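Local coordinates for protein ethanolamine kinase Pv091845 (Plasmodium vivax, PDB 2QG7) that probably phosphorylates ethanolamine, the first step in making phosphatidylethanolamine, at residues E359-Y371 / T381-L395. Sequence-based numbering, arbitrary orientation.
Sequences ERAYDIANHFNEY and TPSKEEEYHFIMHYL
Phe368 drives the edge of its ring onto the face of Phe390 in an edge-to-face (T-shaped) pair, centroids 5.0 Å apart and planes at 75°. One face of the Phe368 ring carries Pro382, whose CG stands 3.8 Å from the centroid in a CH-pi contact; the opposite face has the Ile364 carbonyl oxygen near its rim. Pro382 CD lies over a face of the Tyr371 ring, 3.7 Å from Tyr371 CD2, so one edge of the proline meets two rings, CG over Phe368 and CD over Tyr371. Phe390 extends toward helix 360-369 because its CG lies opposite the main-chain N (chi1 -178°); there its CE1 meets His367 CD2 at 3.8 Å, the rings oblique, neither stacked nor edge-to-face, and its CE2 touches Ile364 CG2. The other branch of Ile364 ends in CD1, which sits over the face of Tyr394, 4.1 Å from the ring centroid. At the far end a water joins Arg360 NH1 (2.8 Å) and Tyr394 OH (2.9 Å), while Leu395 CD2 packs against the same NH1. Tyr394 OH also hydrogen-bonds His210 ND1, and Arg360 NE forms a salt bridge with Glu409. No direct hydrogen bond joins the segments. Helices 360-369 and 384-395 cross with their N-to-C directions 132° apart and axes 12.2 Å apart. Helix 196-210 adds Ile202 against His367 and Ala203 against Phe390; Ile410 of helix 400-410 and Tyr414 of helix 413-430 pack on Phe368, within the helical part of this kinase-like fold.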
# COMPACT_ATOMS: atom_id res chain seq x y z
N GLU D 359 16.10 -0.59 -24.00
CA GLU D 359 15.02 -0.17 -24.86
C GLU D 359 14.51 1.20 -24.45
O GLU D 359 14.27 1.45 -23.28
CB GLU D 359 13.88 -1.18 -24.77
CG GLU D 359 14.16 -2.55 -25.41
CD GLU D 359 14.83 -3.55 -24.48
OE1 GLU D 359 15.42 -3.14 -23.43
OE2 GLU D 359 14.76 -4.78 -24.79
N ARG D 360 14.33 2.08 -25.42
CA ARG D 360 13.87 3.43 -25.19
C ARG D 360 12.48 3.44 -24.63
O ARG D 360 12.08 4.42 -23.97
CB ARG D 360 13.95 4.29 -26.47
CG ARG D 360 13.16 3.77 -27.68
CD ARG D 360 12.76 4.88 -28.64
NE ARG D 360 11.85 4.42 -29.71
CZ ARG D 360 11.41 5.15 -30.75
NH1 ARG D 360 11.80 6.42 -30.91
NH2 ARG D 360 10.57 4.61 -31.65
N ALA D 361 11.73 2.38 -24.90
CA ALA D 361 10.34 2.28 -24.47
C ALA D 361 10.25 1.96 -22.96
O ALA D 361 9.33 2.43 -22.28
CB ALA D 361 9.61 1.28 -25.28
N TYR D 362 11.23 1.20 -22.43
CA TYR D 362 11.37 1.05 -20.99
C TYR D 362 11.48 2.39 -20.19
O TYR D 362 10.79 2.57 -19.18
CB TYR D 362 12.54 0.16 -20.65
CG TYR D 362 12.69 0.00 -19.18
CD1 TYR D 362 11.93 -0.95 -18.47
CD2 TYR D 362 13.58 0.82 -18.47
CE1 TYR D 362 12.08 -1.10 -17.09
CE2 TYR D 362 13.71 0.70 -17.07
CZ TYR D 362 12.97 -0.27 -16.40
OH TYR D 362 13.12 -0.37 -15.03
N ASP D 363 12.35 3.29 -20.65
CA ASP D 363 12.59 4.55 -19.97
C ASP D 363 11.38 5.47 -19.95
O ASP D 363 11.18 6.20 -19.00
CB ASP D 363 13.78 5.26 -20.60
CG ASP D 363 14.66 5.99 -19.59
OD1 ASP D 363 14.54 5.74 -18.35
OD2 ASP D 363 15.48 6.81 -20.06
N ILE D 364 10.57 5.42 -20.99
CA ILE D 364 9.37 6.23 -21.09
C ILE D 364 8.22 5.66 -20.23
O ILE D 364 7.56 6.42 -19.51
CB ILE D 364 8.91 6.40 -22.59
CG1 ILE D 364 10.09 6.93 -23.44
CG2 ILE D 364 7.63 7.32 -22.70
CD1 ILE D 364 9.88 6.83 -24.97
N ALA D 365 7.98 4.36 -20.31
CA ALA D 365 6.95 3.69 -19.52
C ALA D 365 7.28 3.69 -18.02
O ALA D 365 6.38 3.83 -17.18
CB ALA D 365 6.71 2.26 -20.04
N ASN D 366 8.56 3.51 -17.68
CA ASN D 366 9.03 3.64 -16.31
C ASN D 366 8.78 5.05 -15.80
O ASN D 366 8.32 5.20 -14.68
CB ASN D 366 10.48 3.25 -16.22
CG ASN D 366 11.04 3.30 -14.78
OD1 ASN D 366 10.67 2.47 -13.93
ND2 ASN D 366 11.91 4.26 -14.51
N HIS D 367 8.98 6.07 -16.62
CA HIS D 367 8.71 7.43 -16.25
C HIS D 367 7.22 7.67 -16.05
O HIS D 367 6.80 8.42 -15.16
CB HIS D 367 9.27 8.39 -17.31
CG HIS D 367 8.96 9.84 -17.03
ND1 HIS D 367 9.38 10.47 -15.88
CD2 HIS D 367 8.25 10.76 -17.73
CE1 HIS D 367 8.95 11.72 -15.88
NE2 HIS D 367 8.26 11.92 -16.98
N PHE D 368 6.42 7.04 -16.88
CA PHE D 368 4.98 7.16 -16.78
C PHE D 368 4.41 6.45 -15.54
O PHE D 368 3.43 6.92 -14.95
CB PHE D 368 4.35 6.59 -18.04
CG PHE D 368 4.48 7.51 -19.24
CD1 PHE D 368 4.77 8.88 -19.08
CD2 PHE D 368 4.29 7.02 -20.53
CE1 PHE D 368 4.88 9.71 -20.19
CE2 PHE D 368 4.36 7.86 -21.64
CZ PHE D 368 4.66 9.19 -21.48
N ASN D 369 5.03 5.36 -15.12
CA ASN D 369 4.70 4.77 -13.84
C ASN D 369 4.94 5.70 -12.66
O ASN D 369 4.30 5.56 -11.64
CB ASN D 369 5.38 3.42 -13.61
CG ASN D 369 4.62 2.28 -14.22
OD1 ASN D 369 3.39 2.31 -14.29
ND2 ASN D 369 5.33 1.24 -14.64
N GLU D 370 5.88 6.63 -12.80
CA GLU D 370 6.31 7.46 -11.69
C GLU D 370 5.41 8.65 -11.49
O GLU D 370 5.67 9.49 -10.68
CB GLU D 370 7.79 7.87 -11.89
CG GLU D 370 8.85 6.72 -11.84
CD GLU D 370 8.92 6.00 -10.45
OE1 GLU D 370 9.39 4.82 -10.38
OE2 GLU D 370 8.55 6.61 -9.40
N TYR D 371 4.35 8.74 -12.25
CA TYR D 371 3.35 9.76 -12.12
C TYR D 371 2.56 9.44 -10.85
O TYR D 371 1.99 10.35 -10.18
CB TYR D 371 2.40 9.69 -13.33
CG TYR D 371 2.84 10.46 -14.59
CD1 TYR D 371 4.19 10.48 -15.01
CD2 TYR D 371 1.89 11.12 -15.38
CE1 TYR D 371 4.57 11.17 -16.15
CE2 TYR D 371 2.26 11.81 -16.54
CZ TYR D 371 3.60 11.83 -16.92
OH TYR D 371 3.97 12.54 -18.06
N THR D 381 -1.28 7.67 -13.56
CA THR D 381 -0.50 7.32 -14.73
C THR D 381 -1.24 7.82 -15.99
O THR D 381 -2.47 7.86 -15.99
CB THR D 381 -0.24 5.81 -14.82
OG1 THR D 381 -1.50 5.13 -14.81
CG2 THR D 381 0.64 5.33 -13.68
N PRO D 382 -0.48 8.25 -17.04
CA PRO D 382 -1.14 8.97 -18.18
C PRO D 382 -2.23 8.20 -18.97
O PRO D 382 -2.06 7.00 -19.26
CB PRO D 382 0.05 9.34 -19.10
CG PRO D 382 1.13 8.43 -18.76
CD PRO D 382 0.98 8.09 -17.27
N SER D 383 -3.35 8.90 -19.28
CA SER D 383 -4.25 8.46 -20.39
C SER D 383 -3.56 8.47 -21.76
O SER D 383 -2.51 9.10 -21.93
CB SER D 383 -5.52 9.32 -20.47
OG SER D 383 -5.20 10.66 -20.77
N LYS D 384 -4.14 7.76 -22.74
CA LYS D 384 -3.70 7.78 -24.16
C LYS D 384 -3.34 9.18 -24.66
O LYS D 384 -2.36 9.37 -25.36
CB LYS D 384 -4.81 7.20 -25.06
CG LYS D 384 -4.38 6.86 -26.50
CD LYS D 384 -3.88 5.41 -26.63
CE LYS D 384 -4.04 4.89 -28.06
NZ LYS D 384 -3.29 5.70 -29.09
N GLU D 385 -4.17 10.13 -24.28
CA GLU D 385 -4.05 11.53 -24.63
C GLU D 385 -2.80 12.16 -24.01
O GLU D 385 -2.10 12.97 -24.66
CB GLU D 385 -5.32 12.27 -24.18
CG GLU D 385 -5.35 13.72 -24.63
CD GLU D 385 -6.68 14.44 -24.37
OE1 GLU D 385 -7.68 13.80 -23.93
OE2 GLU D 385 -6.71 15.68 -24.66
N GLU D 386 -2.54 11.80 -22.74
CA GLU D 386 -1.37 12.29 -22.02
C GLU D 386 -0.09 11.62 -22.47
O GLU D 386 0.97 12.25 -22.50
CB GLU D 386 -1.55 12.12 -20.54
CG GLU D 386 -2.61 12.98 -19.94
CD GLU D 386 -2.79 12.71 -18.46
OE1 GLU D 386 -1.79 12.70 -17.68
OE2 GLU D 386 -3.96 12.51 -18.06
N GLU D 387 -0.16 10.34 -22.82
CA GLU D 387 0.98 9.67 -23.42
C GLU D 387 1.37 10.32 -24.77
O GLU D 387 2.56 10.43 -25.13
CB GLU D 387 0.66 8.20 -23.64
CG GLU D 387 0.48 7.42 -22.38
CD GLU D 387 0.25 5.92 -22.61
OE1 GLU D 387 -0.11 5.52 -23.75
OE2 GLU D 387 0.39 5.14 -21.63
N TYR D 388 0.34 10.73 -25.52
CA TYR D 388 0.48 11.38 -26.81
C TYR D 388 1.23 12.74 -26.70
O TYR D 388 2.20 12.99 -27.44
CB TYR D 388 -0.92 11.57 -27.41
CG TYR D 388 -0.94 12.01 -28.84
CD1 TYR D 388 -0.90 11.07 -29.88
CD2 TYR D 388 -1.01 13.38 -29.17
CE1 TYR D 388 -0.93 11.47 -31.20
CE2 TYR D 388 -1.02 13.79 -30.50
CZ TYR D 388 -0.99 12.83 -31.50
OH TYR D 388 -1.01 13.24 -32.82
N HIS D 389 0.77 13.60 -25.80
CA HIS D 389 1.38 14.88 -25.60
C HIS D 389 2.88 14.79 -25.27
O HIS D 389 3.64 15.62 -25.71
CB HIS D 389 0.62 15.70 -24.54
CG HIS D 389 1.08 17.13 -24.44
ND1 HIS D 389 1.97 17.57 -23.48
CD2 HIS D 389 0.82 18.22 -25.21
CE1 HIS D 389 2.21 18.86 -23.64
NE2 HIS D 389 1.51 19.28 -24.68
N PHE D 390 3.30 13.78 -24.52
CA PHE D 390 4.72 13.62 -24.14
C PHE D 390 5.56 13.16 -25.33
O PHE D 390 6.67 13.66 -25.58
CB PHE D 390 4.83 12.58 -23.00
CG PHE D 390 6.25 12.36 -22.48
CD1 PHE D 390 6.72 13.06 -21.37
CD2 PHE D 390 7.09 11.40 -23.06
CE1 PHE D 390 8.00 12.83 -20.87
CE2 PHE D 390 8.39 11.18 -22.55
CZ PHE D 390 8.84 11.88 -21.47
N ILE D 391 5.00 12.19 -26.03
CA ILE D 391 5.69 11.50 -27.12
C ILE D 391 5.83 12.43 -28.34
O ILE D 391 6.80 12.35 -29.07
CB ILE D 391 5.00 10.17 -27.44
CG1 ILE D 391 5.29 9.18 -26.28
CG2 ILE D 391 5.50 9.60 -28.79
CD1 ILE D 391 4.55 7.88 -26.31
N MET D 392 4.85 13.31 -28.53
CA MET D 392 4.95 14.33 -29.56
C MET D 392 6.21 15.19 -29.35
O MET D 392 6.97 15.42 -30.31
CB MET D 392 3.68 15.20 -29.57
CG MET D 392 3.80 16.45 -30.47
SD MET D 392 2.49 17.62 -30.07
CE MET D 392 1.19 16.94 -31.16
N HIS D 393 6.41 15.67 -28.12
CA HIS D 393 7.58 16.49 -27.82
C HIS D 393 8.84 15.67 -27.60
O HIS D 393 9.94 16.20 -27.57
CB HIS D 393 7.32 17.43 -26.65
CG HIS D 393 6.23 18.42 -26.90
ND1 HIS D 393 6.40 19.52 -27.71
CD2 HIS D 393 4.96 18.48 -26.44
CE1 HIS D 393 5.29 20.22 -27.73
NE2 HIS D 393 4.39 19.62 -26.97
N TYR D 394 8.66 14.36 -27.47
CA TYR D 394 9.81 13.45 -27.38
C TYR D 394 10.37 13.26 -28.77
O TYR D 394 11.56 13.42 -29.00
CB TYR D 394 9.43 12.10 -26.72
CG TYR D 394 10.50 11.02 -26.83
CD1 TYR D 394 11.62 11.02 -25.99
CD2 TYR D 394 10.41 10.02 -27.79
CE1 TYR D 394 12.60 10.02 -26.09
CE2 TYR D 394 11.40 9.07 -27.94
CZ TYR D 394 12.49 9.06 -27.06
OH TYR D 394 13.45 8.07 -27.16
N LEU D 395 9.52 12.89 -29.71
CA LEU D 395 9.95 12.62 -31.07
C LEU D 395 10.26 13.92 -31.86
O LEU D 395 11.09 13.90 -32.74
CB LEU D 395 8.91 11.79 -31.79
CG LEU D 395 8.81 10.33 -31.39
CD1 LEU D 395 7.59 9.76 -32.00
CD2 LEU D 395 10.05 9.50 -31.78
O HOH W 1 14.08 7.85 -30.00